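Local coordinates for putative exported protein (Bordetella pertussis, PDB 2DVZ) that binds glutamate as a periplasmic solute receptor of the Bug family and probably delivers it for uptake across the inner membrane, at residues L79-V84 against V241-A247; Q107-N111 against P288-E294; M201-Q205 against I220-K224. All coordinates share one frame; numbering follows the deposited sequence.

How the interactions relate
Interactions 1 and 2 are neighbours, their centres about 9 Å apart, and both belong to the mixed sheet in which strand 241-248 lies between strands 78-82 and 106-121. Interaction 1 pairs the first two of these strands beside the bound glutamate; interaction 2 lays helix 288-307 across strand 106-121, and Phe291 of that helix reaches Ala82 of interaction 1. Along the chain their segments alternate, so the C-terminal helix returns to pack beside strands that come much earlier in the sequence. Interaction 3 is nested inside both chain loops but lies about 24 Å and 29 Å from the other two, centre to centre, at the partly exposed end of helix 197-205.

Interaction 1 of 3, residues L79-V84 against V241-A247; sequences LSIATV and VWYGLLA. With GLU (glutamic acid), chain G.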
ATOM      1  N   LEU A  79      -1.160 -11.461 -14.097  1.00 14.17           N
ATOM      2  CA  LEU A  79      -0.294 -10.422 -13.544  1.00 13.78           C
ATOM      3  C   LEU A  79      -0.731 -10.141 -12.119  1.00 13.43           C
ATOM      4  O   LEU A  79      -1.728 -10.690 -11.647  1.00 13.73           O
ATOM      5  CB  LEU A  79      -0.403  -9.146 -14.406  1.00 13.96           C
ATOM      6  CG  LEU A  79      -0.151  -9.330 -15.908  1.00 12.76           C
ATOM      7  CD1 LEU A  79      -0.451  -8.043 -16.566  1.00 14.04           C
ATOM      8  CD2 LEU A  79       1.258  -9.711 -16.219  1.00 10.46           C
ATOM      9  N   SER A  80       0.013  -9.294 -11.428  1.00 12.85           N
ATOM     10  CA  SER A  80      -0.303  -8.978 -10.043  1.00 12.29           C
ATOM     11  C   SER A  80       0.141  -7.560  -9.698  1.00 12.67           C
ATOM     12  O   SER A  80       0.900  -6.930 -10.460  1.00 12.75           O
ATOM     13  CB  SER A  80       0.285 -10.025  -9.062  1.00 11.84           C
ATOM     14  OG  SER A  80       1.711  -9.976  -9.027  1.00 10.66           O
ATOM     15  N   ILE A  81      -0.384  -7.049  -8.572  1.00 12.75           N
ATOM     16  CA  ILE A  81      -0.077  -5.709  -8.087  1.00 11.64           C
ATOM     17  C   ILE A  81       0.986  -5.772  -7.007  1.00 11.74           C
ATOM     18  O   ILE A  81       0.755  -6.389  -5.956  1.00 12.14           O
ATOM     19  CB  ILE A  81      -1.343  -4.965  -7.560  1.00 11.30           C
ATOM     20  CG1 ILE A  81      -2.445  -4.956  -8.615  1.00  8.97           C
ATOM     21  CG2 ILE A  81      -1.003  -3.489  -7.203  1.00  9.92           C
ATOM     22  CD1 ILE A  81      -2.026  -4.272  -9.942  1.00 11.00           C
ATOM     23  N   ALA A  82       2.144  -5.149  -7.274  1.00 11.14           N
ATOM     24  CA  ALA A  82       3.216  -5.052  -6.279  1.00 10.62           C
ATOM     25  C   ALA A  82       2.795  -4.043  -5.242  1.00 10.98           C
ATOM     26  O   ALA A  82       2.199  -3.004  -5.579  1.00 10.94           O
ATOM     27  CB  ALA A  82       4.545  -4.629  -6.907  1.00  8.70           C
ATOM     28  N   THR A  83       3.101  -4.359  -3.983  1.00 11.36           N
ATOM     29  CA  THR A  83       2.797  -3.499  -2.853  1.00 11.43           C
ATOM     30  C   THR A  83       4.000  -3.618  -1.964  1.00 12.02           C
ATOM     31  O   THR A  83       4.770  -4.578  -2.097  1.00 12.88           O
ATOM     32  CB  THR A  83       1.578  -3.994  -2.057  1.00 11.66           C
ATOM     33  OG1 THR A  83       1.894  -5.254  -1.467  1.00 12.42           O
ATOM     34  CG2 THR A  83       0.326  -4.123  -2.936  1.00  8.87           C
ATOM     35  N   VAL A  84       4.179  -2.660  -1.051  1.00 11.70           N
ATOM     36  CA  VAL A  84       5.297  -2.731  -0.126  1.00 10.89           C
ATOM     37  C   VAL A  84       5.141  -3.915   0.850  1.00 11.51           C
ATOM     38  O   VAL A  84       6.134  -4.463   1.321  1.00 11.76           O
ATOM     39  CB  VAL A  84       5.598  -1.351   0.588  1.00 10.45           C
ATOM     40  CG1 VAL A  84       6.762  -1.501   1.551  1.00 10.25           C
ATOM     41  CG2 VAL A  84       5.950  -0.270  -0.435  1.00  8.13           C
ATOM     42  N   VAL A 241       4.530   4.735   0.333  1.00 11.21           N
ATOM     43  CA  VAL A 241       4.549   3.444  -0.353  1.00 10.05           C
ATOM     44  C   VAL A 241       4.333   3.667  -1.874  1.00 10.75           C
ATOM     45  O   VAL A 241       4.505   4.800  -2.387  1.00 10.67           O
ATOM     46  CB  VAL A 241       3.517   2.455   0.284  1.00  9.53           C
ATOM     47  CG1 VAL A 241       3.853   2.215   1.731  1.00  7.24           C
ATOM     48  CG2 VAL A 241       2.048   2.916   0.106  1.00  7.12           C
ATOM     49  N   TRP A 242       3.981   2.596  -2.583  1.00 10.50           N
ATOM     50  CA  TRP A 242       3.742   2.630  -4.021  1.00 11.47           C
ATOM     51  C   TRP A 242       2.981   1.379  -4.434  1.00 12.48           C
ATOM     52  O   TRP A 242       2.893   0.407  -3.661  1.00 13.42           O
ATOM     53  CB  TRP A 242       5.028   2.809  -4.883  1.00 10.86           C
ATOM     54  CG  TRP A 242       6.306   2.025  -4.465  1.00 10.13           C
ATOM     55  CD1 TRP A 242       7.500   2.575  -4.154  1.00  8.97           C
ATOM     56  CD2 TRP A 242       6.480   0.589  -4.346  1.00  9.59           C
ATOM     57  NE1 TRP A 242       8.413   1.600  -3.855  1.00  9.63           N
ATOM     58  CE2 TRP A 242       7.827   0.367  -3.983  1.00  9.19           C
ATOM     59  CE3 TRP A 242       5.632  -0.525  -4.529  1.00 10.98           C
ATOM     60  CZ2 TRP A 242       8.360  -0.934  -3.732  1.00  8.14           C
ATOM     61  CZ3 TRP A 242       6.159  -1.845  -4.273  1.00  9.92           C
ATOM     62  CH2 TRP A 242       7.521  -2.019  -3.886  1.00  8.93           C
ATOM     63  N   TYR A 243       2.402   1.453  -5.629  1.00 12.60           N
ATOM     64  CA  TYR A 243       1.673   0.362  -6.261  1.00 13.40           C
ATOM     65  C   TYR A 243       2.155   0.183  -7.695  1.00 13.35           C
ATOM     66  O   TYR A 243       2.276   1.145  -8.423  1.00 13.43           O
ATOM     67  CB  TYR A 243       0.148   0.637  -6.218  1.00 13.45           C
ATOM     68  CG  TYR A 243      -0.285   0.713  -4.781  1.00 14.19           C
ATOM     69  CD1 TYR A 243      -0.648  -0.458  -4.085  1.00 12.79           C
ATOM     70  CD2 TYR A 243      -0.249   1.939  -4.081  1.00 12.41           C
ATOM     71  CE1 TYR A 243      -0.988  -0.409  -2.732  1.00 12.25           C
ATOM     72  CE2 TYR A 243      -0.619   2.005  -2.732  1.00 10.89           C
ATOM     73  CZ  TYR A 243      -0.967   0.832  -2.058  1.00 12.38           C
ATOM     74  OH  TYR A 243      -1.304   0.890  -0.723  1.00 12.23           O
ATOM     75  N   GLY A 244       2.421  -1.053  -8.097  1.00 13.44           N
ATOM     76  CA  GLY A 244       2.899  -1.298  -9.445  1.00 13.24           C
ATOM     77  C   GLY A 244       2.477  -2.633 -10.022  1.00 13.08           C
ATOM     78  O   GLY A 244       1.725  -3.389  -9.401  1.00 13.81           O
ATOM     79  N   LEU A 245       2.989  -2.926 -11.217  1.00 12.39           N
ATOM     80  CA  LEU A 245       2.546  -4.066 -11.967  1.00 11.24           C
ATOM     81  C   LEU A 245       3.693  -5.073 -12.080  1.00 11.32           C
ATOM     82  O   LEU A 245       4.817  -4.708 -12.352  1.00 11.08           O
ATOM     83  CB  LEU A 245       2.001  -3.628 -13.333  1.00 10.12           C
ATOM     84  CG  LEU A 245       1.236  -4.687 -14.147  1.00  8.56           C
ATOM     85  CD1 LEU A 245      -0.067  -5.252 -13.477  1.00  5.91           C
ATOM     86  CD2 LEU A 245       0.916  -4.110 -15.480  1.00  5.27           C
ATOM     87  N   LEU A 246       3.368  -6.340 -11.850  1.00 11.85           N
ATOM     88  CA  LEU A 246       4.340  -7.437 -11.837  1.00 11.86           C
ATOM     89  C   LEU A 246       3.865  -8.504 -12.779  1.00 11.83           C
ATOM     90  O   LEU A 246       2.655  -8.771 -12.900  1.00 11.90           O
ATOM     91  CB  LEU A 246       4.418  -8.059 -10.434  1.00 11.98           C
ATOM     92  CG  LEU A 246       4.903  -7.148  -9.287  1.00 12.35           C
ATOM     93  CD1 LEU A 246       4.760  -7.866  -7.925  1.00 10.90           C
ATOM     94  CD2 LEU A 246       6.366  -6.554  -9.510  1.00  7.63           C
ATOM     95  N   ALA A 247       4.823  -9.116 -13.449  1.00 11.78           N
ATOM     96  CA  ALA A 247       4.600 -10.375 -14.158  1.00 12.29           C
ATOM     97  C   ALA A 247       5.509 -11.471 -13.544  1.00 12.80           C
ATOM     98  O   ALA A 247       6.531 -11.163 -12.870  1.00 10.89           O
ATOM     99  CB  ALA A 247       4.880 -10.200 -15.659  1.00 12.26           C
TER
HETATM  100  N   GLU G1055      -1.138  -2.591   3.146  1.00 11.71           N
HETATM  101  CA  GLU G1055      -1.138  -2.738   1.678  1.00 11.29           C
HETATM  102  C   GLU G1055       0.086  -2.100   1.041  1.00 12.00           C
HETATM  103  O   GLU G1055       0.044  -1.145   0.259  1.00 12.47           O
HETATM  104  CB  GLU G1055      -2.456  -2.254   1.082  1.00 11.17           C
HETATM  105  CG  GLU G1055      -3.673  -2.753   1.883  1.00  8.76           C
HETATM  106  CD  GLU G1055      -4.913  -2.945   1.060  1.00  9.91           C
HETATM  107  OE1 GLU G1055      -4.820  -2.709  -0.163  1.00 10.90           O
HETATM  108  OE2 GLU G1055      -5.986  -3.362   1.624  1.00 10.40           O
HETATM  109  OXT GLU G1055       1.196  -2.605   1.278  1.00 12.13           O
HETATM  110  O   HOH W   1       2.677 -11.111 -11.174  1.00 10.66           O
HETATM  111  O   HOH W   2       2.382  -0.576  -0.977  1.00 10.19           O
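Ser80, Ile81 and Ala82 pair antiparallel with Leu246, Leu245 and Gly244 inside the mixed sheet of this periplasmic binding protein, the two strands running at 159° to each other. Ser80 and Leu246, then Ala82 and Gly244, form hydrogen-bonded pairs; Ile81 and Leu245 make the non-hydrogen-bonded pair between them. On the face carrying Ala82, the methyl CB of that residue is pressed by Leu246 CD1 at 3.4 Å, tighter than usual, and Gly244 brings no side chain to the same spot. On the other face, Ile81 CD1 and Leu245 CD1 meet obliquely at 4.2 Å, while Leu245 CD1 also touches Leu79 CB; Leu79 CD2 packs on Ala247 CB.

Beyond the paired residues, the chain at Thr83 turns into helix 84-93, and the aromatic side chains take over. Trp242 CG sits between its backbone N and carbonyl carbon (chi1 41°), which folds the indole back toward Val84: Val84 CG2 stands over the centre of the six-membered ring, 3.9 Å from its centroid and only 3° off the normal. Ala82 lies at the edge of the same indole, whose ring meets Phe291 edge-to-face. Tyr243 goes to the other side, its CE1 meeting Thr83 CG2 at 3.9 Å as the two side chains cross. Its hydroxyl reaches the pocket, where Tyr243 OH makes a weak 2.6 Å hydrogen bond to O of the bound glutamate; the ligand is also hydrogen-bonded to Thr33, Ser85, Ser149 and Ser178. A single water ties strand, helix start and ligand together: it accepts from Val84 N at 2.8 Å and donates to Trp242 O and to glutamate O.

Interaction 2 of 3, residues Q107-N111 against P288-E294; sequences QPVTN and PEEFAKE
Phe291 turns a ring face to Asn111 N, which stands 3.6 Å above the ring plane, displaced toward the rim; Thr110 C also touches the ring, and Asn111 CB comes within 3.5 Å of Phe291 CD1. The ring gets there because Phe291 CG is anti to the backbone N (chi1 -168°), which drops it from the helix onto the strand. Next to it, Pro108 CB touches Phe291 CD2 at 3.9 Å and Pro108 CG meets Ala292 CB, while the ring of Pro288 rests on backbone oxygens, Pro288 CG 3.3 Å from Val109 O.

One shell out, the Gln107 side chain, bent at chi2, brings NE2 back to donate a hydrogen bond of 2.7 Å to Pro108 O. Asn286, just before the helix, holds both partners: its side chain accepts from Asn111 N and donates to Glu294 OE1, while its backbone oxygen binds Thr110 OG1. Helix 253-267 touches Gln107, Thr110 and Pro288.

Segments 288-294 and 107-111 run at 91° to each other, the helix passing over the point where Val109 and Thr110 both face Leu245 of the neighbouring strand: an alpha-on-beta packing set on a classic beta bulge.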
ATOM      1  N   GLN A 107       9.003 -10.550 -12.594  1.00 15.30           N
ATOM      2  CA  GLN A 107       9.473  -9.547 -13.532  1.00 14.57           C
ATOM      3  C   GLN A 107       8.669  -8.252 -13.261  1.00 14.64           C
ATOM      4  O   GLN A 107       7.448  -8.214 -13.461  1.00 14.11           O
ATOM      5  CB  GLN A 107       9.334 -10.037 -15.013  1.00 14.08           C
ATOM      6  CG  GLN A 107       9.534  -8.955 -16.096  1.00 13.38           C
ATOM      7  CD  GLN A 107      10.921  -8.353 -16.051  1.00 12.47           C
ATOM      8  OE1 GLN A 107      11.874  -9.060 -16.152  1.00 14.71           O
ATOM      9  NE2 GLN A 107      11.029  -7.054 -15.839  1.00 12.39           N
ATOM     10  N   PRO A 108       9.359  -7.177 -12.816  1.00 14.86           N
ATOM     11  CA  PRO A 108       8.675  -5.868 -12.723  1.00 14.92           C
ATOM     12  C   PRO A 108       8.282  -5.261 -14.069  1.00 15.20           C
ATOM     13  O   PRO A 108       9.022  -5.361 -15.037  1.00 14.44           O
ATOM     14  CB  PRO A 108       9.702  -4.966 -12.049  1.00 15.10           C
ATOM     15  CG  PRO A 108      10.653  -5.919 -11.382  1.00 15.65           C
ATOM     16  CD  PRO A 108      10.740  -7.095 -12.343  1.00 13.91           C
ATOM     17  N   VAL A 109       7.103  -4.631 -14.113  1.00 15.09           N
ATOM     18  CA  VAL A 109       6.667  -3.962 -15.309  1.00 14.52           C
ATOM     19  C   VAL A 109       6.831  -2.439 -15.131  1.00 14.98           C
ATOM     20  O   VAL A 109       7.522  -1.785 -15.924  1.00 15.28           O
ATOM     21  CB  VAL A 109       5.215  -4.355 -15.650  1.00 13.93           C
ATOM     22  CG1 VAL A 109       4.717  -3.546 -16.829  1.00 12.16           C
ATOM     23  CG2 VAL A 109       5.134  -5.895 -15.929  1.00 12.88           C
ATOM     24  N   THR A 110       6.193  -1.904 -14.085  1.00 14.25           N
ATOM     25  CA  THR A 110       6.159  -0.468 -13.804  1.00 13.94           C
ATOM     26  C   THR A 110       5.500  -0.154 -12.457  1.00 13.67           C
ATOM     27  O   THR A 110       4.572  -0.851 -11.995  1.00 13.12           O
ATOM     28  CB  THR A 110       5.455   0.339 -14.935  1.00 14.20           C
ATOM     29  OG1 THR A 110       5.847   1.718 -14.866  1.00 13.48           O
ATOM     30  CG2 THR A 110       3.936   0.206 -14.850  1.00 12.95           C
ATOM     31  N   ASN A 111       6.018   0.894 -11.830  1.00 13.32           N
ATOM     32  CA  ASN A 111       5.378   1.533 -10.705  1.00 13.14           C
ATOM     33  C   ASN A 111       4.275   2.436 -11.239  1.00 13.01           C
ATOM     34  O   ASN A 111       4.542   3.395 -11.961  1.00 13.08           O
ATOM     35  CB  ASN A 111       6.439   2.297  -9.909  1.00 13.33           C
ATOM     36  CG  ASN A 111       5.892   3.026  -8.696  1.00 13.17           C
ATOM     37  OD1 ASN A 111       4.681   3.125  -8.476  1.00 14.20           O
ATOM     38  ND2 ASN A 111       6.800   3.532  -7.887  1.00 13.85           N
ATOM     39  N   PRO A 288      10.802  -0.755 -15.895  1.00 16.83           N
ATOM     40  CA  PRO A 288      10.975  -1.989 -15.119  1.00 16.15           C
ATOM     41  C   PRO A 288      12.161  -1.906 -14.150  1.00 15.71           C
ATOM     42  O   PRO A 288      12.002  -2.261 -12.994  1.00 15.88           O
ATOM     43  CB  PRO A 288      11.203  -3.049 -16.203  1.00 15.41           C
ATOM     44  CG  PRO A 288      10.438  -2.533 -17.364  1.00 15.41           C
ATOM     45  CD  PRO A 288      10.545  -1.046 -17.323  1.00 16.00           C
ATOM     46  N   GLU A 289      13.314  -1.425 -14.621  1.00 15.52           N
ATOM     47  CA  GLU A 289      14.533  -1.333 -13.821  1.00 16.10           C
ATOM     48  C   GLU A 289      14.435  -0.310 -12.688  1.00 16.30           C
ATOM     49  O   GLU A 289      15.009  -0.497 -11.587  1.00 16.51           O
ATOM     50  CB  GLU A 289      15.764  -0.974 -14.685  1.00 15.80           C
ATOM     51  CG  GLU A 289      16.040  -1.900 -15.825  1.00 18.16           C
ATOM     52  CD  GLU A 289      15.290  -1.521 -17.101  1.00 19.96           C
ATOM     53  OE1 GLU A 289      14.235  -0.845 -17.023  1.00 19.40           O
ATOM     54  OE2 GLU A 289      15.769  -1.889 -18.196  1.00 21.35           O
ATOM     55  N   GLU A 290      13.752   0.788 -12.964  1.00 16.75           N
ATOM     56  CA  GLU A 290      13.592   1.826 -11.943  1.00 17.68           C
ATOM     57  C   GLU A 290      12.709   1.283 -10.824  1.00 16.99           C
ATOM     58  O   GLU A 290      13.016   1.479  -9.628  1.00 17.55           O
ATOM     59  CB  GLU A 290      13.051   3.120 -12.573  1.00 17.48           C
ATOM     60  CG  GLU A 290      14.130   3.931 -13.344  1.00 17.69           C
ATOM     61  CD  GLU A 290      13.522   5.005 -14.257  1.00 19.94           C
ATOM     62  OE1 GLU A 290      14.230   5.968 -14.634  1.00 24.24           O
ATOM     63  OE2 GLU A 290      12.318   4.908 -14.596  1.00 21.89           O
ATOM     64  N   PHE A 291      11.653   0.559 -11.209  1.00 16.08           N
ATOM     65  CA  PHE A 291      10.777  -0.107 -10.244  1.00 15.96           C
ATOM     66  C   PHE A 291      11.529  -1.182  -9.432  1.00 15.92           C
ATOM     67  O   PHE A 291      11.408  -1.233  -8.199  1.00 15.62           O
ATOM     68  CB  PHE A 291       9.534  -0.672 -10.951  1.00 15.55           C
ATOM     69  CG  PHE A 291       8.429  -1.124 -10.007  1.00 15.69           C
ATOM     70  CD1 PHE A 291       8.219  -0.478  -8.759  1.00 13.59           C
ATOM     71  CD2 PHE A 291       7.553  -2.158 -10.394  1.00 14.72           C
ATOM     72  CE1 PHE A 291       7.200  -0.875  -7.903  1.00 13.23           C
ATOM     73  CE2 PHE A 291       6.515  -2.567  -9.549  1.00 15.56           C
ATOM     74  CZ  PHE A 291       6.338  -1.916  -8.281  1.00 15.06           C
ATOM     75  N   ALA A 292      12.332  -2.009 -10.110  1.00 16.20           N
ATOM     76  CA  ALA A 292      13.124  -3.060  -9.422  1.00 16.67           C
ATOM     77  C   ALA A 292      14.035  -2.443  -8.366  1.00 17.45           C
ATOM     78  O   ALA A 292      14.275  -3.032  -7.304  1.00 17.57           O
ATOM     79  CB  ALA A 292      13.949  -3.890 -10.432  1.00 16.01           C
ATOM     80  N   LYS A 293      14.545  -1.252  -8.674  1.00 18.79           N
ATOM     81  CA  LYS A 293      15.415  -0.518  -7.755  1.00 20.21           C
ATOM     82  C   LYS A 293      14.616  -0.022  -6.512  1.00 18.97           C
ATOM     83  O   LYS A 293      15.087  -0.112  -5.384  1.00 19.05           O
ATOM     84  CB  LYS A 293      16.140   0.615  -8.487  1.00 20.74           C
ATOM     85  CG  LYS A 293      16.950   1.491  -7.521  1.00 23.62           C
ATOM     86  CD  LYS A 293      17.797   2.577  -8.172  1.00 23.49           C
ATOM     87  CE  LYS A 293      18.628   3.290  -7.078  1.00 27.53           C
ATOM     88  NZ  LYS A 293      19.382   4.497  -7.618  1.00 31.91           N
ATOM     89  N   GLU A 294      13.407   0.465  -6.737  1.00 18.22           N
ATOM     90  CA  GLU A 294      12.466   0.821  -5.680  1.00 18.22           C
ATOM     91  C   GLU A 294      12.106  -0.378  -4.826  1.00 18.17           C
ATOM     92  O   GLU A 294      12.130  -0.284  -3.597  1.00 17.61           O
ATOM     93  CB  GLU A 294      11.196   1.457  -6.282  1.00 18.48           C
ATOM     94  CG  GLU A 294      11.502   2.836  -6.913  1.00 18.49           C
ATOM     95  CD  GLU A 294      10.391   3.404  -7.742  1.00 19.26           C
ATOM     96  OE1 GLU A 294       9.566   2.664  -8.335  1.00 18.99           O
ATOM     97  OE2 GLU A 294      10.360   4.644  -7.809  1.00 23.29           O
TER

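Interaction 3 of 3, residues M201-Q205 against I220-K224; sequences MPQIQ and IDAIK. With CD (cadmium ion), chain F.
Gln205 NE2 donates a hydrogen bond of 3.0 Å to Ala222 O, with an N-H...O angle of 148°. The amide nitrogen approaches from above the carbonyl plane, 51° out of it, and so does not lie on a lone pair. A bend at chi2 (-72°) brings the amide round to this oxygen from the last turn of helix 197-205; the same nitrogen also touches Ala222 CB.

Beside the polar link the contact is apolar. Met201, present as selenomethionine, has CG anti to its backbone N but is bent at the next two torsions, and its end meets Ile223 tip to tip: SE is 3.8 Å from Ile223 CG2, while CE packs on Ala222 CB at 3.6 Å. Ile204 crosses Ile223 at about a right angle, their CG2 methyls 3.9 Å apart, so Ile223 CG2 is touched by both Met201 and Ile204. The 220-224 segment is held in a turn by Ile223 N bonding to Ile220 O.

On the solvent side, the Asp221 carboxylate holds a cadmium ion with both oxygens but unevenly, OD2 at 2.2 Å and OD1 at 2.7 Å, and a water adds a further ligand. Lys224 NZ makes a long, weak salt bridge to Asp221 OD1, which probably helps to offset the carboxylate's charge together with the metal.

The contact joins the end of helix 197-205 to the loop that follows strand 210-215. Ile220 and Ile223 both also touch Ile214 of that strand and Leu197 at the start of the helix, while Ile204 reaches Ala211, so the loop lies over the junction of helix and strand.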
HETATM    1  N   MSE A 201      -9.099   8.077   2.367  1.00 14.38           N
HETATM    2  CA  MSE A 201      -9.430   9.403   1.807  1.00 15.61           C
HETATM    3  C   MSE A 201     -10.908   9.796   1.757  1.00 16.46           C
HETATM    4  O   MSE A 201     -11.218  10.898   2.210  1.00 16.98           O
HETATM    5  CB  MSE A 201      -8.741   9.692   0.455  1.00 15.68           C
HETATM    6  CG  MSE A 201      -8.974  11.140  -0.042  1.00 17.61           C
HETATM    7 SE   MSE A 201      -8.097  12.506   1.169  1.00 25.70          SE
HETATM    8  CE  MSE A 201      -6.320  12.579   0.344  1.00 21.84           C
ATOM      9  N   PRO A 202     -11.814   8.937   1.203  1.00 16.80           N
ATOM     10  CA  PRO A 202     -13.264   9.274   1.211  1.00 17.39           C
ATOM     11  C   PRO A 202     -13.862   9.527   2.591  1.00 17.66           C
ATOM     12  O   PRO A 202     -14.711  10.423   2.731  1.00 17.58           O
ATOM     13  CB  PRO A 202     -13.929   8.035   0.573  1.00 17.34           C
ATOM     14  CG  PRO A 202     -12.835   7.442  -0.297  1.00 17.34           C
ATOM     15  CD  PRO A 202     -11.568   7.658   0.504  1.00 17.00           C
ATOM     16  N   GLN A 203     -13.439   8.737   3.584  1.00 17.53           N
ATOM     17  CA  GLN A 203     -13.943   8.878   4.945  1.00 18.40           C
ATOM     18  C   GLN A 203     -13.408  10.109   5.634  1.00 17.64           C
ATOM     19  O   GLN A 203     -14.053  10.667   6.512  1.00 18.35           O
ATOM     20  CB  GLN A 203     -13.603   7.667   5.815  1.00 18.76           C
ATOM     21  CG  GLN A 203     -13.942   6.312   5.203  1.00 22.16           C
ATOM     22  CD  GLN A 203     -15.389   6.171   4.769  1.00 25.32           C
ATOM     23  OE1 GLN A 203     -16.321   6.722   5.394  1.00 25.92           O
ATOM     24  NE2 GLN A 203     -15.591   5.412   3.673  1.00 27.31           N
ATOM     25  N   ILE A 204     -12.201  10.503   5.271  1.00 17.04           N
ATOM     26  CA  ILE A 204     -11.592  11.657   5.873  1.00 17.17           C
ATOM     27  C   ILE A 204     -12.306  12.889   5.338  1.00 17.44           C
ATOM     28  O   ILE A 204     -12.649  13.809   6.106  1.00 17.73           O
ATOM     29  CB  ILE A 204     -10.065  11.674   5.590  1.00 17.07           C
ATOM     30  CG1 ILE A 204      -9.375  10.576   6.429  1.00 16.34           C
ATOM     31  CG2 ILE A 204      -9.452  13.026   5.868  1.00 16.15           C
ATOM     32  CD1 ILE A 204      -8.008  10.148   5.839  1.00 13.81           C
ATOM     33  N   GLN A 205     -12.531  12.891   4.017  1.00 17.19           N
ATOM     34  CA  GLN A 205     -13.231  13.968   3.351  1.00 17.07           C
ATOM     35  C   GLN A 205     -14.610  14.181   3.954  1.00 16.75           C
ATOM     36  O   GLN A 205     -15.010  15.342   4.162  1.00 16.76           O
ATOM     37  CB  GLN A 205     -13.328  13.733   1.844  1.00 16.68           C
ATOM     38  CG  GLN A 205     -11.999  13.828   1.127  1.00 18.97           C
ATOM     39  CD  GLN A 205     -11.445  15.247   1.021  1.00 23.32           C
ATOM     40  OE1 GLN A 205     -12.092  16.196   1.437  1.00 27.47           O
ATOM     41  NE2 GLN A 205     -10.246  15.395   0.464  1.00 22.06           N
ATOM     42  N   ILE A 220      -0.751  17.653   1.308  1.00 12.15           N
ATOM     43  CA  ILE A 220      -1.507  17.289   0.138  1.00 12.81           C
ATOM     44  C   ILE A 220      -2.774  18.183   0.007  1.00 13.97           C
ATOM     45  O   ILE A 220      -3.517  18.327   0.934  1.00 13.02           O
ATOM     46  CB  ILE A 220      -1.835  15.763   0.198  1.00 12.60           C
ATOM     47  CG1 ILE A 220      -0.600  14.958  -0.204  1.00 11.91           C
ATOM     48  CG2 ILE A 220      -3.007  15.395  -0.663  1.00 11.49           C
ATOM     49  CD1 ILE A 220      -0.739  13.347  -0.065  1.00 12.04           C
ATOM     50  N   ASP A 221      -2.997  18.753  -1.182  1.00 15.72           N
ATOM     51  CA  ASP A 221      -4.070  19.706  -1.442  1.00 16.89           C
ATOM     52  C   ASP A 221      -5.462  19.252  -1.051  1.00 17.07           C
ATOM     53  O   ASP A 221      -6.296  20.082  -0.643  1.00 18.75           O
ATOM     54  CB  ASP A 221      -4.073  20.104  -2.921  1.00 17.27           C
ATOM     55  CG  ASP A 221      -2.903  20.973  -3.294  1.00 19.00           C
ATOM     56  OD1 ASP A 221      -2.192  21.523  -2.413  1.00 19.28           O
ATOM     57  OD2 ASP A 221      -2.690  21.120  -4.503  1.00 21.98           O
ATOM     58  N   ALA A 222      -5.721  17.960  -1.196  1.00 15.99           N
ATOM     59  CA  ALA A 222      -6.988  17.361  -0.808  1.00 14.91           C
ATOM     60  C   ALA A 222      -7.237  17.579   0.646  1.00 14.36           C
ATOM     61  O   ALA A 222      -8.393  17.716   1.059  1.00 15.32           O
ATOM     62  CB  ALA A 222      -6.964  15.840  -1.077  1.00 15.03           C
ATOM     63  N   ILE A 223      -6.168  17.549   1.450  1.00 13.13           N
ATOM     64  CA  ILE A 223      -6.296  17.616   2.915  1.00 12.06           C
ATOM     65  C   ILE A 223      -5.152  18.470   3.485  1.00 11.76           C
ATOM     66  O   ILE A 223      -4.334  18.020   4.305  1.00 11.04           O
ATOM     67  CB  ILE A 223      -6.349  16.195   3.574  1.00 12.53           C
ATOM     68  CG1 ILE A 223      -5.256  15.271   2.982  1.00 13.19           C
ATOM     69  CG2 ILE A 223      -7.756  15.529   3.439  1.00 11.43           C
ATOM     70  CD1 ILE A 223      -4.921  14.009   3.884  1.00 11.47           C
ATOM     71  N   LYS A 224      -5.147  19.729   3.059  1.00 11.18           N
ATOM     72  CA  LYS A 224      -4.017  20.643   3.215  1.00 11.40           C
ATOM     73  C   LYS A 224      -3.575  20.875   4.653  1.00 11.01           C
ATOM     74  O   LYS A 224      -2.386  21.039   4.924  1.00 11.92           O
ATOM     75  CB  LYS A 224      -4.321  21.970   2.499  1.00 11.89           C
ATOM     76  CG  LYS A 224      -3.265  22.272   1.444  1.00 13.82           C
ATOM     77  CD  LYS A 224      -3.603  23.433   0.542  1.00 17.03           C
ATOM     78  CE  LYS A 224      -2.241  24.065   0.122  1.00 20.98           C
ATOM     79  NZ  LYS A 224      -2.179  24.748  -1.210  1.00 22.05           N
TER
HETATM   80 CD    CD F1005      -1.611  23.052  -4.579  0.50 18.62          CD
HETATM   81  O   HOH W   3      -3.083  24.755  -4.443  1.00 10.74           O